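Local structure of p-47 protein (Clostridium botulinum E1 str. 'BoNT E Beluga', 5WIX) at residues V33-H37 against W409-K413; M62-E68 against I80-E86; K108-F112 against Q189-V193. The protein is of unknown function but has a BPI-like, TULIP-type fold, which suggests, without proving, a role in binding lipids or other hydrophobic ligands. One frame throughout, in Å; residues are numbered along the deposited sequence.

Interaction 1: V33-H37 against W409-K413; sequences VVNKH and WNNLK
H37 and N410 meet at the heart of this contact, where a helix side and a turn between strands are joined by apolar and van der Waals packing. The clearest interaction is a CH-pi contact: L412 reaches one face of the H37 imidazole with CD1, 3.7 Å from the ring centroid and 29° off the ring normal. The two side chains come from opposite directions, and L412 CD1 lies 3.4 Å from H37 CE1. H37 carries its ring on the backbone N side, with CG anti to the carbonyl carbon (chi1 -77°), and this directs it toward the turn.

The second kind of contact involves the amide of N410, which is inserted among V33, V34 and H37. Its OD1 packs 3.6 Å from V34 CG2, a methyl placed anti to the backbone N, and its ND2 sits 4.1 Å from V33 CG1. Against H37 the amide and ring planes are inclined by 46°, with N410 CG 4.0 Å from H37 ND1, an oblique approach without a hydrogen bond.

Polar satisfaction comes from a third party: N410 OD1 is hydrogen-bonded to Y171 OH, and the backbone of N410 pairs with F173. The chemistry thus implies a buried amide whose oxygen is held by a tyrosine, while its flanks serve as packing surface between helix 31-42 and the turn linking strands 407-409 and 414-422.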
loop_
_atom_site.group_PDB
_atom_site.type_symbol
_atom_site.label_atom_id
_atom_site.label_comp_id
_atom_site.label_asym_id
_atom_site.label_seq_id
_atom_site.Cartn_x
_atom_site.Cartn_y
_atom_site.Cartn_z
ATOM N N VAL A 33 7.817 -11.304 12.065
ATOM C CA VAL A 33 6.755 -10.726 12.887
ATOM C C VAL A 33 5.637 -11.714 13.222
ATOM O O VAL A 33 5.351 -11.973 14.399
ATOM C CB VAL A 33 6.143 -9.495 12.191
ATOM C CG1 VAL A 33 4.862 -9.041 12.896
ATOM C CG2 VAL A 33 7.165 -8.377 12.151
ATOM N N VAL A 34 5.005 -12.257 12.190
ATOM C CA VAL A 34 3.882 -13.161 12.399
ATOM C C VAL A 34 4.281 -14.467 13.099
ATOM O O VAL A 34 3.526 -14.966 13.935
ATOM C CB VAL A 34 3.197 -13.479 11.067
ATOM C CG1 VAL A 34 4.240 -13.785 10.029
ATOM C CG2 VAL A 34 2.197 -14.636 11.224
ATOM N N ASN A 35 5.463 -15.001 12.781
ATOM C CA ASN A 35 5.960 -16.231 13.415
ATOM C C ASN A 35 5.849 -16.173 14.924
ATOM O O ASN A 35 5.541 -17.175 15.580
ATOM C CB ASN A 35 7.423 -16.501 13.047
ATOM C CG ASN A 35 7.578 -17.222 11.723
ATOM O OD1 ASN A 35 6.659 -17.904 11.243
ATOM N ND2 ASN A 35 8.757 -17.076 11.120
ATOM N N LYS A 36 6.109 -14.983 15.456
ATOM C CA LYS A 36 6.135 -14.745 16.889
ATOM C C LYS A 36 4.730 -14.681 17.502
ATOM O O LYS A 36 4.495 -15.207 18.596
ATOM C CB LYS A 36 6.919 -13.459 17.174
ATOM C CG LYS A 36 8.392 -13.535 16.732
ATOM C CD LYS A 36 9.196 -12.307 17.174
ATOM C CE LYS A 36 10.684 -12.461 16.861
ATOM N NZ LYS A 36 11.472 -11.261 17.272
ATOM N N HIS A 37 3.792 -14.054 16.798
ATOM C CA HIS A 37 2.398 -14.066 17.243
ATOM C C HIS A 37 1.779 -15.434 17.015
ATOM O O HIS A 37 0.804 -15.815 17.665
ATOM C CB HIS A 37 1.592 -12.980 16.535
ATOM C CG HIS A 37 1.836 -11.620 17.093
ATOM N ND1 HIS A 37 2.241 -10.550 16.317
ATOM C CD2 HIS A 37 1.767 -11.152 18.363
ATOM C CE1 HIS A 37 2.404 -9.489 17.080
ATOM N NE2 HIS A 37 2.118 -9.824 18.330
ATOM N N TRP A 409 -2.129 -6.533 10.241
ATOM C CA TRP A 409 -1.554 -7.870 10.331
ATOM C C TRP A 409 -1.645 -8.419 11.746
ATOM O O TRP A 409 -1.246 -7.752 12.708
ATOM C CB TRP A 409 -0.103 -7.865 9.874
ATOM C CG TRP A 409 0.054 -7.475 8.461
ATOM C CD1 TRP A 409 0.424 -6.251 7.984
ATOM C CD2 TRP A 409 -0.159 -8.306 7.315
ATOM N NE1 TRP A 409 0.460 -6.270 6.612
ATOM C CE2 TRP A 409 0.108 -7.517 6.176
ATOM C CE3 TRP A 409 -0.532 -9.644 7.138
ATOM C CZ2 TRP A 409 0.006 -8.019 4.882
ATOM C CZ3 TRP A 409 -0.640 -10.138 5.854
ATOM C CH2 TRP A 409 -0.369 -9.331 4.742
ATOM N N ASN A 410 -2.172 -9.637 11.853
ATOM C CA ASN A 410 -2.356 -10.318 13.132
ATOM C C ASN A 410 -3.345 -9.595 14.025
ATOM O O ASN A 410 -3.210 -9.629 15.251
ATOM C CB ASN A 410 -1.025 -10.472 13.870
ATOM C CG ASN A 410 0.021 -11.177 13.040
ATOM O OD1 ASN A 410 -0.007 -12.403 12.896
ATOM N ND2 ASN A 410 0.965 -10.410 12.499
ATOM N N ASN A 411 -4.330 -8.947 13.407
ATOM C CA ASN A 411 -5.362 -8.230 14.145
ATOM C C ASN A 411 -4.758 -7.185 15.073
ATOM O O ASN A 411 -5.186 -7.037 16.218
ATOM C CB ASN A 411 -6.221 -9.211 14.948
ATOM C CG ASN A 411 -7.653 -9.249 14.478
ATOM O OD1 ASN A 411 -8.019 -8.574 13.518
ATOM N ND2 ASN A 411 -8.477 -10.047 15.151
ATOM N N LEU A 412 -3.751 -6.472 14.587
ATOM C CA LEU A 412 -3.080 -5.486 15.417
ATOM C C LEU A 412 -2.781 -4.189 14.671
ATOM O O LEU A 412 -2.517 -4.189 13.462
ATOM C CB LEU A 412 -1.787 -6.069 15.983
ATOM C CG LEU A 412 -1.916 -7.278 16.913
ATOM C CD1 LEU A 412 -0.576 -7.958 17.057
ATOM C CD2 LEU A 412 -2.475 -6.888 18.281
ATOM N N LYS A 413 -2.827 -3.083 15.409
ATOM C CA LYS A 413 -2.443 -1.789 14.864
ATOM C C LYS A 413 -0.930 -1.611 14.952
ATOM O O LYS A 413 -0.251 -2.259 15.762
ATOM C CB LYS A 413 -3.135 -0.631 15.607
ATOM C CG LYS A 413 -4.644 -0.774 15.860
ATOM C CD LYS A 413 -5.490 -0.629 14.595
ATOM C CE LYS A 413 -6.982 -0.764 14.916
ATOM N NZ LYS A 413 -7.824 -1.093 13.724
#

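Interaction 2: M62-E68 against I80-E86; sequences MIFDNWE and IKIFIKE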
loop_
_atom_site.group_PDB
_atom_site.type_symbol
_atom_site.label_atom_id
_atom_site.label_comp_id
_atom_site.label_asym_id
_atom_site.label_seq_id
_atom_site.Cartn_x
_atom_site.Cartn_y
_atom_site.Cartn_z
ATOM N N MET A 62 -0.841 -35.810 17.926
ATOM C CA MET A 62 0.238 -34.829 17.790
ATOM C C MET A 62 0.099 -33.635 18.743
ATOM O O MET A 62 -0.901 -32.913 18.707
ATOM C CB MET A 62 0.305 -34.316 16.345
ATOM C CG MET A 62 1.207 -35.118 15.426
ATOM S SD MET A 62 1.310 -34.436 13.749
ATOM C CE MET A 62 -0.359 -34.687 13.123
ATOM N N ILE A 63 1.108 -33.414 19.582
ATOM C CA ILE A 63 1.124 -32.236 20.448
ATOM C C ILE A 63 2.240 -31.280 20.037
ATOM O O ILE A 63 3.419 -31.649 20.004
ATOM C CB ILE A 63 1.287 -32.610 21.933
ATOM C CG1 ILE A 63 -0.033 -33.154 22.488
ATOM C CG2 ILE A 63 1.737 -31.400 22.743
ATOM C CD1 ILE A 63 0.027 -33.570 23.956
ATOM N N PHE A 64 1.851 -30.041 19.746
ATOM C CA PHE A 64 2.726 -29.102 19.057
ATOM C C PHE A 64 3.564 -28.190 19.946
ATOM O O PHE A 64 3.065 -27.599 20.905
ATOM C CB PHE A 64 1.897 -28.237 18.121
ATOM C CG PHE A 64 1.291 -28.992 16.983
ATOM C CD1 PHE A 64 2.071 -29.411 15.917
ATOM C CD2 PHE A 64 -0.059 -29.284 16.976
ATOM C CE1 PHE A 64 1.510 -30.103 14.871
ATOM C CE2 PHE A 64 -0.623 -29.971 15.928
ATOM C CZ PHE A 64 0.161 -30.384 14.875
ATOM N N ASP A 65 4.841 -28.080 19.579
ATOM C CA ASP A 65 5.798 -27.173 20.206
ATOM C C ASP A 65 5.740 -25.765 19.579
ATOM O O ASP A 65 5.558 -24.764 20.274
ATOM C CB ASP A 65 7.212 -27.758 20.085
ATOM C CG ASP A 65 8.256 -26.945 20.830
ATOM O OD1 ASP A 65 8.066 -26.696 22.039
ATOM O OD2 ASP A 65 9.271 -26.559 20.206
ATOM N N ASN A 66 5.885 -25.703 18.257
ATOM C CA ASN A 66 5.916 -24.440 17.530
ATOM C C ASN A 66 5.642 -24.647 16.040
ATOM O O ASN A 66 5.920 -25.727 15.503
ATOM C CB ASN A 66 7.274 -23.759 17.714
ATOM C CG ASN A 66 7.277 -22.324 17.226
ATOM O OD1 ASN A 66 6.283 -21.607 17.361
ATOM N ND2 ASN A 66 8.397 -21.898 16.648
ATOM N N TRP A 67 5.075 -23.634 15.378
ATOM C CA TRP A 67 5.045 -23.601 13.910
ATOM C C TRP A 67 5.834 -22.381 13.440
ATOM O O TRP A 67 5.850 -21.335 14.102
ATOM C CB TRP A 67 3.623 -23.549 13.338
ATOM C CG TRP A 67 2.728 -24.684 13.721
ATOM C CD1 TRP A 67 2.975 -25.643 14.652
ATOM C CD2 TRP A 67 1.433 -24.971 13.186
ATOM N NE1 TRP A 67 1.918 -26.512 14.733
ATOM C CE2 TRP A 67 0.950 -26.120 13.840
ATOM C CE3 TRP A 67 0.626 -24.375 12.220
ATOM C CZ2 TRP A 67 -0.286 -26.683 13.562
ATOM C CZ3 TRP A 67 -0.608 -24.929 11.944
ATOM C CH2 TRP A 67 -1.050 -26.070 12.612
ATOM N N GLU A 68 6.481 -22.515 12.291
ATOM C CA GLU A 68 7.416 -21.499 11.834
ATOM C C GLU A 68 7.357 -21.389 10.323
ATOM O O GLU A 68 7.748 -22.311 9.601
ATOM C CB GLU A 68 8.835 -21.832 12.304
ATOM C CG GLU A 68 9.914 -20.855 11.883
ATOM C CD GLU A 68 11.294 -21.329 12.309
ATOM O OE1 GLU A 68 11.429 -21.812 13.456
ATOM O OE2 GLU A 68 12.234 -21.240 11.490
ATOM N N ILE A 80 5.596 -24.155 5.913
ATOM C CA ILE A 80 5.863 -24.015 7.337
ATOM C C ILE A 80 6.501 -25.240 7.975
ATOM O O ILE A 80 6.187 -26.377 7.643
ATOM C CB ILE A 80 4.578 -23.668 8.130
ATOM C CG1 ILE A 80 3.537 -24.775 8.005
ATOM C CG2 ILE A 80 3.980 -22.335 7.664
ATOM C CD1 ILE A 80 2.311 -24.507 8.835
ATOM N N LYS A 81 7.410 -24.963 8.899
ATOM C CA LYS A 81 8.127 -25.956 9.675
ATOM C C LYS A 81 7.282 -26.345 10.895
ATOM O O LYS A 81 6.863 -25.486 11.662
ATOM C CB LYS A 81 9.490 -25.380 10.092
ATOM C CG LYS A 81 10.562 -26.375 10.473
ATOM C CD LYS A 81 11.900 -25.669 10.761
ATOM C CE LYS A 81 12.548 -25.091 9.494
ATOM N NZ LYS A 81 14.041 -25.003 9.638
ATOM N N ILE A 82 7.022 -27.635 11.070
ATOM C CA ILE A 82 6.212 -28.104 12.191
ATOM C C ILE A 82 7.084 -28.780 13.264
ATOM O O ILE A 82 7.740 -29.785 13.001
ATOM C CB ILE A 82 5.124 -29.093 11.715
ATOM C CG1 ILE A 82 4.369 -28.514 10.523
ATOM C CG2 ILE A 82 4.143 -29.381 12.819
ATOM C CD1 ILE A 82 3.766 -27.187 10.810
ATOM N N PHE A 83 7.104 -28.218 14.468
ATOM C CA PHE A 83 7.864 -28.812 15.562
ATOM C C PHE A 83 6.926 -29.586 16.489
ATOM O O PHE A 83 6.101 -28.987 17.185
ATOM C CB PHE A 83 8.613 -27.750 16.382
ATOM C CG PHE A 83 9.645 -26.958 15.608
ATOM C CD1 PHE A 83 10.993 -27.057 15.933
ATOM C CD2 PHE A 83 9.271 -26.081 14.598
ATOM C CE1 PHE A 83 11.947 -26.316 15.248
ATOM C CE2 PHE A 83 10.220 -25.342 13.906
ATOM C CZ PHE A 83 11.557 -25.456 14.233
ATOM N N ILE A 84 7.044 -30.909 16.502
ATOM C CA ILE A 84 6.313 -31.709 17.474
ATOM C C ILE A 84 7.225 -31.925 18.663
ATOM O O ILE A 84 8.421 -32.124 18.476
ATOM C CB ILE A 84 5.872 -33.054 16.883
ATOM C CG1 ILE A 84 5.585 -32.899 15.384
ATOM C CG2 ILE A 84 4.678 -33.608 17.648
ATOM C CD1 ILE A 84 4.844 -34.061 14.751
ATOM N N LYS A 85 6.695 -31.870 19.881
ATOM C CA LYS A 85 7.540 -32.149 21.041
ATOM C C LYS A 85 6.961 -33.272 21.908
ATOM O O LYS A 85 7.602 -33.738 22.848
ATOM C CB LYS A 85 7.754 -30.882 21.872
ATOM C CG LYS A 85 9.139 -30.811 22.512
ATOM C CD LYS A 85 9.970 -29.654 21.966
ATOM C CE LYS A 85 11.383 -29.665 22.544
ATOM N NZ LYS A 85 12.117 -28.391 22.283
ATOM N N GLU A 86 5.751 -33.705 21.577
ATOM C CA GLU A 86 5.137 -34.870 22.203
ATOM C C GLU A 86 4.153 -35.475 21.221
ATOM O O GLU A 86 3.524 -34.761 20.451
ATOM C CB GLU A 86 4.430 -34.503 23.512
ATOM C CG GLU A 86 3.911 -35.716 24.292
ATOM C CD GLU A 86 2.901 -35.357 25.373
ATOM O OE1 GLU A 86 2.975 -34.239 25.927
ATOM O OE2 GLU A 86 2.027 -36.204 25.667
#
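I63, F64, N66, W67 and E68 pair antiparallel with E86, I84, F83, I82 and K81 in a beta hairpin of strands 58-70 and 78-85, bent by two classic bulges, with K85 and E86 both facing I63, and D65 and N66 both facing F83. At the second, F83 O accepts a bond from D65 N at 2.9 Å and a weak one from N66 N. The chain turns a corner at D65, beyond which strand 66-68 runs nearly antiparallel, at 166°, to strand 80-85, and K81 N reaches E68 O at 2.8 Å.

On the W67 side, I82 divides its branches between two rings. Its CD1 stands over the W67 five-membered ring, 4.0 Å from the centroid and 12° off the normal, while CG2 touches the edge of F64 at CE1 (3.4 Å). W67 in turn places CZ2 over the centre of the F64 ring, and M62 SD meets I84 CD1 at 3.7 Å. On the face opposite W67, E68 OE1 lies 3.7 Å from F83 CZ. At the corner, a trans chi1 of -174° swings the D65 carboxylate beside its carbonyl carbon and alongside K85, in a long salt bridge, OD2 to NZ 4.0 Å.

Helix 31-42 touches W67 through I42 and N66 through K39, F49 meets F64 edge-to-face, and strand 104-113 continues the sheet beside strand 80-85, its L105 hydrogen-bonding the backbone of I80.

Interaction 3: K108-F112 against Q189-V193; sequences KLDFF and QFKFV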
loop_
_atom_site.group_PDB
_atom_site.type_symbol
_atom_site.label_atom_id
_atom_site.label_comp_id
_atom_site.label_asym_id
_atom_site.label_seq_id
_atom_site.Cartn_x
_atom_site.Cartn_y
_atom_site.Cartn_z
ATOM N N LYS A 108 -2.477 -23.724 2.371
ATOM C CA LYS A 108 -3.233 -22.650 1.744
ATOM C C LYS A 108 -3.868 -21.687 2.757
ATOM O O LYS A 108 -4.437 -22.091 3.784
ATOM C CB LYS A 108 -4.328 -23.224 0.835
ATOM C CG LYS A 108 -5.258 -22.159 0.253
ATOM C CD LYS A 108 -6.389 -22.748 -0.576
ATOM C CE LYS A 108 -5.926 -23.052 -1.984
ATOM N NZ LYS A 108 -7.075 -23.162 -2.918
ATOM N N LEU A 109 -3.752 -20.402 2.452
ATOM C CA LEU A 109 -4.517 -19.397 3.153
ATOM C C LEU A 109 -5.617 -18.858 2.247
ATOM O O LEU A 109 -5.451 -18.751 1.024
ATOM C CB LEU A 109 -3.621 -18.263 3.612
ATOM C CG LEU A 109 -2.451 -18.707 4.469
ATOM C CD1 LEU A 109 -1.725 -17.485 4.985
ATOM C CD2 LEU A 109 -2.963 -19.557 5.607
ATOM N N ASP A 110 -6.754 -18.535 2.842
ATOM C CA ASP A 110 -7.790 -17.839 2.097
ATOM C C ASP A 110 -8.524 -16.879 3.017
ATOM O O ASP A 110 -8.388 -16.942 4.244
ATOM C CB ASP A 110 -8.760 -18.821 1.447
ATOM C CG ASP A 110 -9.310 -18.297 0.137
ATOM O OD1 ASP A 110 -9.372 -17.053 -0.007
ATOM O OD2 ASP A 110 -9.670 -19.112 -0.744
ATOM N N PHE A 111 -9.290 -15.977 2.426
ATOM C CA PHE A 111 -10.007 -15.001 3.229
ATOM C C PHE A 111 -11.360 -15.572 3.638
ATOM O O PHE A 111 -12.028 -16.231 2.841
ATOM C CB PHE A 111 -10.140 -13.685 2.462
ATOM C CG PHE A 111 -8.812 -13.113 2.014
ATOM C CD1 PHE A 111 -7.941 -12.523 2.932
ATOM C CD2 PHE A 111 -8.417 -13.192 0.676
ATOM C CE1 PHE A 111 -6.697 -12.000 2.514
ATOM C CE2 PHE A 111 -7.181 -12.674 0.248
ATOM C CZ PHE A 111 -6.322 -12.078 1.164
ATOM N N PHE A 112 -11.730 -15.346 4.897
ATOM C CA PHE A 112 -12.973 -15.863 5.476
ATOM C C PHE A 112 -13.824 -14.711 6.009
ATOM O O PHE A 112 -13.394 -13.982 6.906
ATOM C CB PHE A 112 -12.672 -16.863 6.607
ATOM C CG PHE A 112 -12.384 -18.262 6.133
ATOM C CD1 PHE A 112 -13.000 -19.353 6.735
ATOM C CD2 PHE A 112 -11.504 -18.487 5.093
ATOM C CE1 PHE A 112 -12.738 -20.645 6.308
ATOM C CE2 PHE A 112 -11.244 -19.766 4.656
ATOM C CZ PHE A 112 -11.862 -20.851 5.264
ATOM N N GLN A 189 -11.388 -6.278 -5.219
ATOM C CA GLN A 189 -10.751 -7.565 -5.392
ATOM C C GLN A 189 -9.361 -7.518 -4.781
ATOM O O GLN A 189 -8.754 -6.452 -4.712
ATOM C CB GLN A 189 -10.703 -7.942 -6.865
ATOM C CG GLN A 189 -12.048 -8.347 -7.404
ATOM C CD GLN A 189 -12.272 -7.848 -8.802
ATOM O OE1 GLN A 189 -11.779 -6.782 -9.183
ATOM N NE2 GLN A 189 -13.024 -8.612 -9.584
ATOM N N PHE A 190 -8.872 -8.676 -4.337
ATOM C CA PHE A 190 -7.608 -8.767 -3.605
ATOM C C PHE A 190 -7.208 -10.230 -3.340
ATOM O O PHE A 190 -8.079 -11.088 -3.182
ATOM C CB PHE A 190 -7.718 -8.014 -2.283
ATOM C CG PHE A 190 -8.840 -8.494 -1.416
ATOM C CD1 PHE A 190 -8.638 -9.507 -0.498
ATOM C CD2 PHE A 190 -10.100 -7.938 -1.524
ATOM C CE1 PHE A 190 -9.672 -9.961 0.296
ATOM C CE2 PHE A 190 -11.141 -8.386 -0.730
ATOM C CZ PHE A 190 -10.927 -9.401 0.180
ATOM N N LYS A 191 -5.907 -10.519 -3.276
ATOM C CA LYS A 191 -5.477 -11.892 -2.993
ATOM C C LYS A 191 -4.089 -12.039 -2.355
ATOM O O LYS A 191 -3.217 -11.179 -2.487
ATOM C CB LYS A 191 -5.534 -12.732 -4.274
ATOM C CG LYS A 191 -4.641 -12.273 -5.420
ATOM C CD LYS A 191 -5.018 -13.062 -6.677
ATOM C CE LYS A 191 -4.050 -12.859 -7.832
ATOM N NZ LYS A 191 -4.590 -13.487 -9.072
ATOM N N PHE A 192 -3.902 -13.165 -1.669
ATOM C CA PHE A 192 -2.688 -13.442 -0.895
ATOM C C PHE A 192 -1.539 -14.055 -1.710
ATOM O O PHE A 192 -1.752 -14.881 -2.606
ATOM C CB PHE A 192 -3.028 -14.367 0.274
ATOM C CG PHE A 192 -1.830 -14.854 1.028
ATOM C CD1 PHE A 192 -1.324 -16.126 0.811
ATOM C CD2 PHE A 192 -1.207 -14.048 1.961
ATOM C CE1 PHE A 192 -0.216 -16.581 1.514
ATOM C CE2 PHE A 192 -0.100 -14.494 2.657
ATOM C CZ PHE A 192 0.394 -15.770 2.433
ATOM N N VAL A 193 -0.319 -13.645 -1.373
ATOM C CA VAL A 193 0.888 -14.081 -2.062
ATOM C C VAL A 193 2.068 -14.030 -1.108
ATOM O O VAL A 193 2.171 -13.134 -0.280
ATOM C CB VAL A 193 1.178 -13.215 -3.306
ATOM C CG1 VAL A 193 2.680 -13.022 -3.513
ATOM C CG2 VAL A 193 0.535 -13.837 -4.536
#
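Face-to-face packing of two separate beta-sheets brings L109 and F111 of strand 104-113 against F190 and F192 of strand 187-195. The strand segments run at 149° to each other and approach to 7.5 Å between axes, and the contact is made by side chains. F190 and F111 form a T-shaped pair: the edge of F190 is directed at the face of F111, with centroids 4.9 Å apart and planes at 68°. F190 CE1 does the touching, 3.5 Å from F111 CD2 and offset toward the rim. A chi1 of 57°, which sets CG between the backbone N and the carbonyl carbon, takes the F190 ring to that position. The rim of F111 also meets the backbone, with CE2 3.7 Å from K191 CA.

Further along, L109 lays CD1 over one face of F192, 4.0 Å from the ring centroid. F111 CZ reaches F192 CB at 4.1 Å, linking the two aromatic contacts. L123 touches L109, F111 and F192, and L78 adds to the L109 and F192 side, so neighbouring strands complete the apolar layer. Aromatic and aliphatic side chains packed between facing sheets are typical of beta-sandwich-like packing, here joining the sheet that holds strand 187-195 to the curled one that holds strand 104-113.

In the fold
The three contacts join a loop to a helix (interaction 1), strand to strand by a backbone ladder (interaction 2) and sheet to sheet (interaction 3). The centre of interaction 2 is about 33 Å from the centre of the chain; interactions 1 and 3, about 17 and 16 Å away, rely on side-chain packing between elements distant in sequence. All three mix buried and partly exposed residues, but exposed, charged ones take part only in interaction 2. One side of interaction 3, strand 104-113, neighbours strand 78-85 of interaction 2 in the same sheet. Interactions 1 and 2 touch where N35 packs on the backbone of E68, and N35 OD1 also accepts a hydrogen bond from I69 N, the next residue. Along the chain, interaction 1 encloses the other two.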